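PDB 3GT5: N-acetylglucosamine 2-epimerase from Xylella fastidiosa, which is probably a sugar isomerase of the N-acylglucosamine 2-epimerase family, whose substrate has not been established. Local coordinates for residues Met178-Leu183 and Gln250-Lys255; Glu196-Leu201 and Leu258-Tyr263; Val200-Ile205 and Val266-Pro271; Glu314-Ala319 and Met380-Glu385. All coordinates share one frame; numbering follows the deposited sequence.

Interaction 1 (Met178-Leu183 and Gln250-Lys255)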
loop_
_atom_site.group_PDB
_atom_site.type_symbol
_atom_site.label_atom_id
_atom_site.label_comp_id
_atom_site.label_asym_id
_atom_site.label_seq_id
_atom_site.Cartn_x
_atom_site.Cartn_y
_atom_site.Cartn_z
ATOM N N MET A 178 2.853 4.295 -6.845
ATOM C CA MET A 178 2.401 4.831 -8.129
ATOM C C MET A 178 2.232 3.701 -9.163
ATOM O O MET A 178 1.310 3.746 -9.949
ATOM C CB MET A 178 3.324 5.944 -8.658
ATOM C CG MET A 178 2.684 6.796 -9.789
ATOM S SD MET A 178 1.183 7.694 -9.328
ATOM C CE MET A 178 2.000 8.939 -8.322
ATOM N N CYS A 179 3.090 2.683 -9.154
ATOM C CA CYS A 179 2.923 1.523 -10.050
ATOM C C CYS A 179 1.579 0.849 -9.743
ATOM O O CYS A 179 0.776 0.578 -10.653
ATOM C CB CYS A 179 4.111 0.553 -9.932
ATOM S SG CYS A 179 3.955 -0.991 -10.803
ATOM N N GLU A 180 1.312 0.627 -8.450
ATOM C CA GLU A 180 0.035 0.097 -7.982
ATOM C C GLU A 180 -1.163 0.939 -8.446
ATOM O O GLU A 180 -2.173 0.358 -8.927
ATOM C CB GLU A 180 0.078 0.045 -6.445
ATOM C CG GLU A 180 -1.216 -0.299 -5.756
ATOM C CD GLU A 180 -1.155 0.031 -4.231
ATOM O OE1 GLU A 180 -0.171 0.699 -3.782
ATOM O OE2 GLU A 180 -2.076 -0.348 -3.459
ATOM N N ALA A 181 -1.061 2.279 -8.310
ATOM C CA ALA A 181 -2.136 3.189 -8.713
ATOM C C ALA A 181 -2.330 3.176 -10.205
ATOM O O ALA A 181 -3.480 3.243 -10.661
ATOM C CB ALA A 181 -1.881 4.654 -8.238
ATOM N N MET A 182 -1.230 3.046 -10.965
ATOM C CA MET A 182 -1.323 3.018 -12.415
ATOM C C MET A 182 -1.981 1.740 -12.920
ATOM O O MET A 182 -2.771 1.790 -13.875
ATOM C CB MET A 182 0.019 3.279 -13.090
ATOM C CG MET A 182 0.512 4.712 -12.944
ATOM S SD MET A 182 -0.543 6.029 -13.708
ATOM C CE MET A 182 0.399 7.485 -13.097
ATOM N N LEU A 183 -1.710 0.609 -12.245
ATOM C CA LEU A 183 -2.404 -0.626 -12.532
ATOM C C LEU A 183 -3.909 -0.507 -12.262
ATOM O O LEU A 183 -4.731 -0.922 -13.095
ATOM C CB LEU A 183 -1.800 -1.792 -11.757
ATOM C CG LEU A 183 -0.418 -2.268 -12.186
ATOM C CD1 LEU A 183 0.264 -3.151 -11.093
ATOM C CD2 LEU A 183 -0.483 -2.978 -13.539
ATOM N N GLN A 250 9.800 -5.830 -0.869
ATOM C CA GLN A 250 10.287 -6.772 -1.864
ATOM C C GLN A 250 9.107 -7.650 -2.306
ATOM O O GLN A 250 8.927 -7.930 -3.504
ATOM C CB GLN A 250 11.458 -7.624 -1.358
ATOM C CG GLN A 250 12.489 -6.855 -0.572
ATOM C CD GLN A 250 13.070 -5.685 -1.321
ATOM O OE1 GLN A 250 13.449 -5.833 -2.491
ATOM N NE2 GLN A 250 13.228 -4.551 -0.641
ATOM N N THR A 251 8.344 -8.127 -1.312
ATOM C CA THR A 251 7.194 -8.986 -1.605
ATOM C C THR A 251 6.067 -8.202 -2.269
ATOM O O THR A 251 5.393 -8.717 -3.173
ATOM C CB THR A 251 6.726 -9.776 -0.394
ATOM O OG1 THR A 251 6.199 -8.880 0.602
ATOM C CG2 THR A 251 7.936 -10.626 0.155
ATOM N N GLU A 252 5.866 -6.964 -1.835
ATOM C CA GLU A 252 4.877 -6.096 -2.486
ATOM C C GLU A 252 5.220 -5.899 -3.946
ATOM O O GLU A 252 4.328 -5.933 -4.800
ATOM C CB GLU A 252 4.806 -4.759 -1.774
ATOM C CG GLU A 252 3.727 -3.808 -2.266
ATOM C CD GLU A 252 3.365 -2.693 -1.276
ATOM O OE1 GLU A 252 3.967 -2.549 -0.156
ATOM O OE2 GLU A 252 2.451 -1.896 -1.602
ATOM N N TRP A 253 6.489 -5.675 -4.257
ATOM C CA TRP A 253 6.894 -5.599 -5.675
ATOM C C TRP A 253 6.649 -6.925 -6.413
ATOM O O TRP A 253 6.236 -6.935 -7.588
ATOM C CB TRP A 253 8.361 -5.190 -5.796
ATOM C CG TRP A 253 8.576 -3.735 -5.895
ATOM C CD1 TRP A 253 9.208 -2.921 -4.992
ATOM C CD2 TRP A 253 8.139 -2.887 -6.962
ATOM N NE1 TRP A 253 9.189 -1.627 -5.429
ATOM C CE2 TRP A 253 8.564 -1.578 -6.652
ATOM C CE3 TRP A 253 7.427 -3.116 -8.159
ATOM C CZ2 TRP A 253 8.288 -0.465 -7.486
ATOM C CZ3 TRP A 253 7.166 -2.011 -8.992
ATOM C CH2 TRP A 253 7.616 -0.720 -8.661
ATOM N N ALA A 254 6.931 -8.055 -5.761
ATOM C CA ALA A 254 6.680 -9.352 -6.366
ATOM C C ALA A 254 5.204 -9.470 -6.773
ATOM O O ALA A 254 4.884 -9.934 -7.895
ATOM C CB ALA A 254 7.079 -10.493 -5.450
ATOM N N LYS A 255 4.316 -9.020 -5.900
ATOM C CA LYS A 255 2.880 -8.985 -6.189
ATOM C C LYS A 255 2.563 -8.072 -7.380
ATOM O O LYS A 255 1.822 -8.456 -8.306
ATOM C CB LYS A 255 2.127 -8.539 -4.944
ATOM C CG LYS A 255 0.586 -8.544 -5.058
ATOM C CD LYS A 255 -0.106 -7.645 -4.032
ATOM C CE LYS A 255 0.093 -6.189 -4.324
ATOM N NZ LYS A 255 -0.305 -5.395 -3.198
#
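Cys-179 meets the far end of the Trp-253 indole, the pair that covers most of the surface shared by the two segments. The thiol SG lies 3.8 Å from Trp-253 CZ3, and the Cys-179 CB methylene comes to within 3.9 Å of CH2, so both carbons at that end of the six-membered ring are engaged. Measured to the centroid of that ring, SG stands 65° off the normal, an oblique sulfur-aromatic contact. With SG anti to the backbone N (chi1 173°), the CB-SG bond passes alongside the end of the indole, and CB and SG meet the ring's end carbons side by side. Trp-253 works the other way: its CB leaves in the direction away from 178-183, and the length of the indole brings the ring back. Both segments belong to helices of an (alpha/alpha)6 barrel, here 172-189 and 247-263, running in roughly the same sense and standing 9.2 Å apart between Glu-180 CA and Trp-253 CA. At the other end of the indole, NE1 is hydrogen-bonded to Gln-172, which helps fix the rotation of the ring. Glu-180 extends beside this packing until its OE1 stands 4.3 Å from Glu-252 OE2, two carboxylates close together without a bond. Each oxygen of Glu-180 is held by another residue, OE2 by Tyr-377 OH and OE1 by His-177 ND1.

Interaction 2 (Glu196-Leu201 and Leu258-Tyr263)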
loop_
_atom_site.group_PDB
_atom_site.type_symbol
_atom_site.label_atom_id
_atom_site.label_comp_id
_atom_site.label_asym_id
_atom_site.label_seq_id
_atom_site.Cartn_x
_atom_site.Cartn_y
_atom_site.Cartn_z
ATOM N N GLU A 196 1.290 1.102 -19.260
ATOM C CA GLU A 196 2.648 1.242 -19.740
ATOM C C GLU A 196 3.524 2.028 -18.742
ATOM O O GLU A 196 4.705 1.696 -18.545
ATOM C CB GLU A 196 2.673 1.865 -21.121
ATOM C CG GLU A 196 1.987 0.926 -22.161
ATOM C CD GLU A 196 2.759 -0.294 -22.653
ATOM O OE1 GLU A 196 3.949 -0.512 -22.309
ATOM O OE2 GLU A 196 2.133 -1.079 -23.433
ATOM N N ARG A 197 2.944 3.002 -18.095
ATOM C CA ARG A 197 3.691 3.752 -17.062
ATOM C C ARG A 197 3.967 2.840 -15.889
ATOM O O ARG A 197 5.055 2.888 -15.282
ATOM C CB ARG A 197 2.939 4.992 -16.663
ATOM C CG ARG A 197 3.598 5.843 -15.609
ATOM C CD ARG A 197 4.976 6.313 -15.996
ATOM N NE ARG A 197 5.023 7.030 -17.264
ATOM C CZ ARG A 197 4.839 8.334 -17.433
ATOM N NH1 ARG A 197 4.520 9.150 -16.429
ATOM N NH2 ARG A 197 4.964 8.839 -18.665
ATOM N N ALA A 198 2.986 2.023 -15.526
ATOM C CA ALA A 198 3.247 1.024 -14.454
ATOM C C ALA A 198 4.405 0.127 -14.766
ATOM O O ALA A 198 5.256 -0.178 -13.904
ATOM C CB ALA A 198 1.965 0.178 -14.153
ATOM N N LEU A 199 4.487 -0.333 -16.017
ATOM C CA LEU A 199 5.560 -1.215 -16.426
ATOM C C LEU A 199 6.911 -0.539 -16.390
ATOM O O LEU A 199 7.890 -1.199 -15.996
ATOM C CB LEU A 199 5.310 -1.805 -17.835
ATOM C CG LEU A 199 6.372 -2.828 -18.286
ATOM C CD1 LEU A 199 6.379 -4.090 -17.422
ATOM C CD2 LEU A 199 6.201 -3.154 -19.831
ATOM N N VAL A 200 6.982 0.705 -16.876
ATOM C CA VAL A 200 8.236 1.507 -16.839
ATOM C C VAL A 200 8.747 1.622 -15.373
ATOM O O VAL A 200 9.925 1.342 -15.096
ATOM C CB VAL A 200 8.086 2.916 -17.438
ATOM C CG1 VAL A 200 9.378 3.781 -17.176
ATOM C CG2 VAL A 200 7.777 2.867 -18.954
ATOM N N LEU A 201 7.855 1.971 -14.468
ATOM C CA LEU A 201 8.201 2.120 -13.032
ATOM C C LEU A 201 8.723 0.797 -12.483
ATOM O O LEU A 201 9.764 0.763 -11.795
ATOM C CB LEU A 201 6.994 2.571 -12.216
ATOM C CG LEU A 201 6.373 3.939 -12.476
ATOM C CD1 LEU A 201 5.075 4.141 -11.627
ATOM C CD2 LEU A 201 7.376 5.100 -12.247
ATOM N N LEU A 258 3.561 -9.618 -10.616
ATOM C CA LEU A 258 2.637 -10.692 -11.012
ATOM C C LEU A 258 1.267 -10.137 -11.493
ATOM O O LEU A 258 0.609 -10.761 -12.325
ATOM C CB LEU A 258 2.435 -11.728 -9.895
ATOM C CG LEU A 258 3.443 -12.885 -9.892
ATOM C CD1 LEU A 258 3.190 -13.955 -11.007
ATOM C CD2 LEU A 258 4.842 -12.398 -9.982
ATOM N N ILE A 259 0.877 -8.985 -11.014
ATOM C CA ILE A 259 -0.322 -8.304 -11.555
ATOM C C ILE A 259 0.029 -7.780 -12.963
ATOM O O ILE A 259 -0.753 -7.938 -13.888
ATOM C CB ILE A 259 -0.803 -7.180 -10.652
ATOM C CG1 ILE A 259 -1.278 -7.753 -9.303
ATOM C CG2 ILE A 259 -1.967 -6.399 -11.341
ATOM C CD1 ILE A 259 -1.575 -6.721 -8.243
ATOM N N LEU A 260 1.224 -7.230 -13.138
ATOM C CA LEU A 260 1.641 -6.800 -14.476
ATOM C C LEU A 260 1.649 -7.961 -15.458
ATOM O O LEU A 260 1.254 -7.800 -16.619
ATOM C CB LEU A 260 3.003 -6.141 -14.445
ATOM C CG LEU A 260 2.985 -4.694 -13.966
ATOM C CD1 LEU A 260 4.365 -4.305 -13.416
ATOM C CD2 LEU A 260 2.568 -3.726 -15.107
ATOM N N ASP A 261 2.075 -9.138 -14.982
ATOM C CA ASP A 261 2.213 -10.341 -15.821
ATOM C C ASP A 261 0.852 -10.840 -16.347
ATOM O O ASP A 261 0.768 -11.579 -17.360
ATOM C CB ASP A 261 2.915 -11.417 -15.004
ATOM C CG ASP A 261 3.006 -12.759 -15.708
ATOM O OD1 ASP A 261 3.862 -12.923 -16.597
ATOM O OD2 ASP A 261 2.235 -13.687 -15.325
ATOM N N ARG A 262 -0.185 -10.513 -15.622
ATOM C CA ARG A 262 -1.564 -10.759 -16.021
ATOM C C ARG A 262 -1.995 -9.930 -17.248
ATOM O O ARG A 262 -2.813 -10.399 -18.073
ATOM C CB ARG A 262 -2.463 -10.490 -14.811
ATOM C CG ARG A 262 -3.771 -11.189 -14.752
ATOM C CD ARG A 262 -4.601 -10.639 -13.553
ATOM N NE ARG A 262 -4.082 -11.153 -12.282
ATOM C CZ ARG A 262 -4.215 -10.601 -11.075
ATOM N NH1 ARG A 262 -4.838 -9.451 -10.884
ATOM N NH2 ARG A 262 -3.685 -11.222 -10.038
ATOM N N TYR A 263 -1.468 -8.707 -17.367
ATOM C CA TYR A 263 -1.913 -7.747 -18.380
ATOM C C TYR A 263 -0.900 -7.531 -19.498
ATOM O O TYR A 263 -1.246 -6.978 -20.557
ATOM C CB TYR A 263 -2.227 -6.396 -17.724
ATOM C CG TYR A 263 -3.332 -6.454 -16.714
ATOM C CD1 TYR A 263 -4.562 -7.008 -17.026
ATOM C CD2 TYR A 263 -3.139 -5.965 -15.427
ATOM C CE1 TYR A 263 -5.559 -7.077 -16.094
ATOM C CE2 TYR A 263 -4.136 -6.022 -14.499
ATOM C CZ TYR A 263 -5.326 -6.581 -14.829
ATOM O OH TYR A 263 -6.282 -6.619 -13.877
#
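Leu-199 and Leu-260 mark the closest backbone approach, 7.1 Å between their CA atoms, and the two helical segments pass each other running in roughly opposite senses. One methyl of Leu-260 does nearly all the touching. Its CD2 points into the surface of helix 192-211, lying 4.1 Å from Ala-198 CB and 4.0 Å from the backbone N of Leu-199, and so rests against main chain as much as side chain. The Leu-199 CB methylene adds a looser contact to the same methyl. CG of Leu-260 is anti to its carbonyl carbon (chi1 -79°), prolonging a CB that already faces the neighbouring helix. The small Ala-198 lets the branched leucine end come down close to the helix backbone. In the (alpha/alpha)6 barrel this is a joint between layers, with helix 192-211 on the outer ring packing against helix 247-263 on the inner one. Leu-183 of helix 172-189 touches both Ala-198 and Leu-260, and Leu-269 of helix 269-284 touches Leu-199 and Leu-260, so the joint is wedged between two further helices. Beyond it, Tyr-263 OH is hydrogen-bonded to Glu-187.

Interaction 3 (Val200-Ile205 and Val266-Pro271)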
loop_
_atom_site.group_PDB
_atom_site.type_symbol
_atom_site.label_atom_id
_atom_site.label_comp_id
_atom_site.label_asym_id
_atom_site.label_seq_id
_atom_site.Cartn_x
_atom_site.Cartn_y
_atom_site.Cartn_z
ATOM N N VAL A 200 6.982 0.705 -16.876
ATOM C CA VAL A 200 8.236 1.507 -16.839
ATOM C C VAL A 200 8.747 1.622 -15.373
ATOM O O VAL A 200 9.925 1.342 -15.096
ATOM C CB VAL A 200 8.086 2.916 -17.438
ATOM C CG1 VAL A 200 9.378 3.781 -17.176
ATOM C CG2 VAL A 200 7.777 2.867 -18.954
ATOM N N LEU A 201 7.855 1.971 -14.468
ATOM C CA LEU A 201 8.201 2.120 -13.032
ATOM C C LEU A 201 8.723 0.797 -12.483
ATOM O O LEU A 201 9.764 0.763 -11.795
ATOM C CB LEU A 201 6.994 2.571 -12.216
ATOM C CG LEU A 201 6.373 3.939 -12.476
ATOM C CD1 LEU A 201 5.075 4.141 -11.627
ATOM C CD2 LEU A 201 7.376 5.100 -12.247
ATOM N N ALA A 202 8.003 -0.303 -12.752
ATOM C CA ALA A 202 8.502 -1.637 -12.335
ATOM C C ALA A 202 9.888 -1.999 -12.884
ATOM O O ALA A 202 10.745 -2.485 -12.173
ATOM C CB ALA A 202 7.487 -2.751 -12.678
ATOM N N ASP A 203 10.118 -1.721 -14.156
ATOM C CA ASP A 203 11.395 -2.010 -14.763
ATOM C C ASP A 203 12.518 -1.199 -14.100
ATOM O O ASP A 203 13.564 -1.756 -13.687
ATOM C CB ASP A 203 11.326 -1.685 -16.229
ATOM C CG ASP A 203 12.703 -1.751 -16.885
ATOM O OD1 ASP A 203 13.365 -2.781 -16.764
ATOM O OD2 ASP A 203 13.161 -0.703 -17.428
ATOM N N ARG A 204 12.285 0.092 -13.951
ATOM C CA ARG A 204 13.319 0.987 -13.396
ATOM C C ARG A 204 13.637 0.608 -11.950
ATOM O O ARG A 204 14.812 0.543 -11.557
ATOM C CB ARG A 204 12.899 2.445 -13.480
ATOM C CG ARG A 204 12.778 3.003 -14.880
ATOM C CD ARG A 204 14.033 2.869 -15.714
ATOM N NE ARG A 204 13.791 3.576 -16.986
ATOM C CZ ARG A 204 13.182 3.034 -18.036
ATOM N NH1 ARG A 204 12.814 1.766 -18.003
ATOM N NH2 ARG A 204 12.957 3.755 -19.144
ATOM N N ILE A 205 12.617 0.362 -11.153
ATOM C CA ILE A 205 12.880 0.005 -9.729
ATOM C C ILE A 205 13.412 -1.446 -9.564
ATOM O O ILE A 205 14.435 -1.683 -8.879
ATOM C CB ILE A 205 11.624 0.203 -8.859
ATOM C CG1 ILE A 205 11.156 1.665 -8.843
ATOM C CG2 ILE A 205 11.869 -0.304 -7.388
ATOM C CD1 ILE A 205 12.149 2.735 -8.217
ATOM N N VAL A 266 5.465 -10.491 -21.235
ATOM C CA VAL A 266 6.908 -10.180 -21.253
ATOM C C VAL A 266 7.621 -11.139 -20.264
ATOM O O VAL A 266 7.076 -11.462 -19.191
ATOM C CB VAL A 266 7.189 -8.665 -20.991
ATOM C CG1 VAL A 266 7.209 -8.345 -19.516
ATOM C CG2 VAL A 266 8.526 -8.228 -21.640
ATOM N N GLU A 267 8.812 -11.611 -20.616
ATOM C CA GLU A 267 9.393 -12.755 -19.908
ATOM C C GLU A 267 9.973 -12.390 -18.549
ATOM O O GLU A 267 10.037 -13.244 -17.662
ATOM C CB GLU A 267 10.465 -13.484 -20.770
ATOM N N TRP A 268 10.381 -11.137 -18.369
ATOM C CA TRP A 268 11.193 -10.810 -17.196
ATOM C C TRP A 268 10.442 -10.700 -15.868
ATOM O O TRP A 268 11.060 -10.836 -14.802
ATOM C CB TRP A 268 12.030 -9.564 -17.424
ATOM C CG TRP A 268 11.309 -8.291 -17.530
ATOM C CD1 TRP A 268 10.929 -7.659 -18.669
ATOM C CD2 TRP A 268 10.905 -7.430 -16.444
ATOM N NE1 TRP A 268 10.326 -6.456 -18.366
ATOM C CE2 TRP A 268 10.318 -6.291 -17.010
ATOM C CE3 TRP A 268 11.063 -7.481 -15.053
ATOM C CZ2 TRP A 268 9.850 -5.232 -16.233
ATOM C CZ3 TRP A 268 10.582 -6.443 -14.291
ATOM C CH2 TRP A 268 9.988 -5.332 -14.879
ATOM N N LEU A 269 9.126 -10.499 -15.899
ATOM C CA LEU A 269 8.403 -10.183 -14.670
ATOM C C LEU A 269 8.462 -11.290 -13.594
ATOM O O LEU A 269 8.802 -11.017 -12.428
ATOM C CB LEU A 269 6.946 -9.851 -15.009
ATOM C CG LEU A 269 6.764 -8.630 -15.917
ATOM C CD1 LEU A 269 5.288 -8.639 -16.533
ATOM C CD2 LEU A 269 7.082 -7.333 -15.187
ATOM N N VAL A 270 8.155 -12.516 -13.983
ATOM C CA VAL A 270 8.053 -13.612 -13.012
ATOM C C VAL A 270 9.414 -13.939 -12.396
ATOM O O VAL A 270 9.486 -14.025 -11.190
ATOM C CB VAL A 270 7.300 -14.846 -13.562
ATOM C CG1 VAL A 270 7.273 -15.984 -12.494
ATOM C CG2 VAL A 270 5.914 -14.475 -13.977
ATOM N N PRO A 271 10.492 -14.119 -13.194
ATOM C CA PRO A 271 11.776 -14.432 -12.573
ATOM C C PRO A 271 12.243 -13.331 -11.597
ATOM O O PRO A 271 12.849 -13.619 -10.532
ATOM C CB PRO A 271 12.751 -14.542 -13.759
ATOM C CG PRO A 271 11.923 -14.746 -14.935
ATOM C CD PRO A 271 10.538 -14.266 -14.670
#
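Ala-202 is the first residue of 200-205 to reach Trp-268, its CB facing the indole at 4.2 Å from CH2. Its carbonyl carbon C comes nearer, 3.9 Å from the same CH2, and lies at the ring edge near the ring plane. One step on, Asp-203 makes the tightest approach: its CA is 3.6 Å from Trp-268 CH2 and its CB 3.8 Å from CZ2, so the far corner of the indole rests on the helix backbone and the first carbon of the side chain. Further out, Asp-203 OD1 stands 4.3 Å above one ring face, offset toward the rim, while Leu-269 CD2 lies against the opposite face. CG of Trp-268 lies between its backbone N and carbonyl carbon (chi1 69°), which sends the indole out toward 200-205. The Asp-203 carboxylate is divided between two arginines. OD1 forms a salt bridge with Arg-207, which also makes a cation-pi contact with the indole, and OD2 pairs with Arg-204 NH1 at 2.6 Å, a salt bridge whose hydrogen bond is weak because it bends to 117°. Arg-204 in turn has one guanidinium face over Val-200 CG1. Trp-268 sits where the connection from helix 247-263 enters helix 269-284, and through it the contact joins two successive outer helices, 192-211 and 269-284, of the (alpha/alpha)6 barrel characteristic of the N-acylglucosamine 2-epimerase family.

Interaction 4 (Glu314-Ala319 and Met380-Glu385)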
loop_
_atom_site.group_PDB
_atom_site.type_symbol
_atom_site.label_atom_id
_atom_site.label_comp_id
_atom_site.label_asym_id
_atom_site.label_seq_id
_atom_site.Cartn_x
_atom_site.Cartn_y
_atom_site.Cartn_z
ATOM N N GLU A 314 1.221 -8.276 2.548
ATOM C CA GLU A 314 1.738 -8.110 1.186
ATOM C C GLU A 314 2.439 -9.407 0.762
ATOM O O GLU A 314 2.387 -9.824 -0.408
ATOM C CB GLU A 314 2.716 -6.930 1.086
ATOM C CG GLU A 314 2.056 -5.561 1.223
ATOM C CD GLU A 314 1.044 -5.234 0.108
ATOM O OE1 GLU A 314 1.194 -5.733 -1.049
ATOM O OE2 GLU A 314 0.090 -4.472 0.366
ATOM N N SER A 315 3.091 -10.054 1.748
ATOM C CA SER A 315 3.815 -11.242 1.483
ATOM C C SER A 315 2.902 -12.423 1.166
ATOM O O SER A 315 3.207 -13.233 0.289
ATOM C CB SER A 315 4.806 -11.564 2.604
ATOM O OG SER A 315 5.733 -10.500 2.735
ATOM N N LEU A 316 1.799 -12.564 1.885
ATOM C CA LEU A 316 0.872 -13.662 1.557
ATOM C C LEU A 316 0.164 -13.423 0.235
ATOM O O LEU A 316 -0.121 -14.364 -0.478
ATOM C CB LEU A 316 -0.098 -13.977 2.732
ATOM C CG LEU A 316 -1.081 -12.946 3.184
ATOM C CD1 LEU A 316 -2.329 -12.973 2.338
ATOM C CD2 LEU A 316 -1.458 -13.059 4.724
ATOM N N ALA A 317 -0.072 -12.164 -0.144
ATOM C CA ALA A 317 -0.701 -11.890 -1.438
ATOM C C ALA A 317 0.272 -12.264 -2.550
ATOM O O ALA A 317 -0.105 -12.970 -3.520
ATOM C CB ALA A 317 -1.130 -10.389 -1.522
ATOM N N ALA A 318 1.542 -11.858 -2.402
ATOM C CA ALA A 318 2.587 -12.249 -3.331
ATOM C C ALA A 318 2.723 -13.789 -3.440
ATOM O O ALA A 318 2.819 -14.294 -4.519
ATOM C CB ALA A 318 3.926 -11.609 -2.932
ATOM N N ALA A 319 2.703 -14.493 -2.302
ATOM C CA ALA A 319 2.862 -15.959 -2.282
ATOM C C ALA A 319 1.743 -16.635 -3.055
ATOM O O ALA A 319 2.011 -17.537 -3.829
ATOM C CB ALA A 319 2.938 -16.471 -0.836
ATOM N N MET A 380 -7.108 -6.106 3.887
ATOM C CA MET A 380 -8.247 -6.341 2.991
ATOM C C MET A 380 -7.838 -6.367 1.531
ATOM O O MET A 380 -8.301 -7.227 0.773
ATOM C CB MET A 380 -9.348 -5.303 3.207
ATOM C CG MET A 380 -10.159 -5.456 4.543
ATOM S SD MET A 380 -11.608 -4.325 4.756
ATOM C CE MET A 380 -10.689 -2.767 5.017
ATOM N N GLY A 381 -6.953 -5.469 1.139
ATOM C CA GLY A 381 -6.384 -5.483 -0.221
ATOM C C GLY A 381 -5.684 -6.783 -0.622
ATOM O O GLY A 381 -5.815 -7.246 -1.756
ATOM N N ALA A 382 -4.903 -7.348 0.296
ATOM C CA ALA A 382 -4.310 -8.623 0.087
ATOM C C ALA A 382 -5.369 -9.704 -0.140
ATOM O O ALA A 382 -5.215 -10.557 -1.019
ATOM C CB ALA A 382 -3.394 -9.005 1.282
ATOM N N CYS A 383 -6.435 -9.683 0.645
ATOM C CA CYS A 383 -7.517 -10.667 0.506
ATOM C C CYS A 383 -8.249 -10.482 -0.828
ATOM O O CYS A 383 -8.558 -11.459 -1.512
ATOM C CB CYS A 383 -8.507 -10.576 1.661
ATOM S SG CYS A 383 -7.734 -11.133 3.205
ATOM N N HIS A 384 -8.501 -9.247 -1.216
ATOM C CA HIS A 384 -9.142 -8.987 -2.516
ATOM C C HIS A 384 -8.253 -9.487 -3.635
ATOM O O HIS A 384 -8.748 -10.044 -4.631
ATOM C CB HIS A 384 -9.429 -7.495 -2.752
ATOM C CG HIS A 384 -10.516 -6.919 -1.890
ATOM N ND1 HIS A 384 -11.840 -7.294 -1.996
ATOM C CD2 HIS A 384 -10.480 -5.953 -0.940
ATOM C CE1 HIS A 384 -12.575 -6.576 -1.155
ATOM N NE2 HIS A 384 -11.771 -5.771 -0.482
ATOM N N GLU A 385 -6.942 -9.297 -3.498
ATOM C CA GLU A 385 -6.022 -9.774 -4.512
ATOM C C GLU A 385 -6.026 -11.315 -4.589
ATOM O O GLU A 385 -6.047 -11.855 -5.675
ATOM C CB GLU A 385 -4.576 -9.276 -4.303
ATOM C CG GLU A 385 -3.681 -9.495 -5.556
ATOM C CD GLU A 385 -4.323 -8.928 -6.828
ATOM O OE1 GLU A 385 -4.697 -7.705 -6.849
ATOM O OE2 GLU A 385 -4.507 -9.737 -7.788
#
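Ala-317 and Ala-382 face each other directly, each CB directed at the other helix, and the two methyls meet at 3.9 Å. The Ala-317 methyl also presses on the backbone, with its CB 4.0 Å from Ala-382 CA. Because both residues end at CB, the main chains come unusually near: the CA atoms of Ala-317 and Ala-382 are 5.1 Å apart. Leu-316 approaches the same methyl from the flank. Its CB leaves to one side, but CG lies between the backbone N and the carbonyl carbon (chi1 64°), a turn that brings CD1 back to 4.2 Å from Ala-382 CB. The Ala-382 methyl is therefore touched by a methyl from each of two consecutive residues. Helices 309-326 and 377-387, which carry these residues, run obliquely in the same general sense as neighbours in the inner ring of the (alpha/alpha)6 barrel, and alanine against alanine lets them pack closely there. Trp-339 of the outer helix 329-346 touches both Leu-316 and Cys-383, covering the flank of the contact on their side. Glu-385 begins toward 314-319, but its end leads away: OE2 takes a salt bridge from Arg-262 and a hydrogen bond from Asn-388. Glu-314, one helical turn before Ala-317, is held at both oxygens, OE1 by Lys-255 in a salt bridge and OE2 by a hydrogen bond with His-378 ND1.

How the interactions relate
From the N terminus, helix 172-189 opens interaction 1 and helix 192-211 then opens interactions 2 and 3, which share Val-200 and Leu-201. Interaction 1 closes first, at 250-255, followed by interaction 2 at 258-263 and interaction 3 at 266-271. Interaction 1 therefore crosses both others, each closing a loop of about sixty residues. Together they interlock two inner and two outer helices, with Leu-183 against Leu-260 and Trp-253 against Ala-202. Interaction 4 follows in series, its loop running from helix 309-326 to helix 377-387. Lys-255 to Glu-314 ties it to interaction 1 and Arg-262 to Glu-385 to interaction 2; interaction 3 does not touch interaction 4, their nearest atoms being about 9 Å apart.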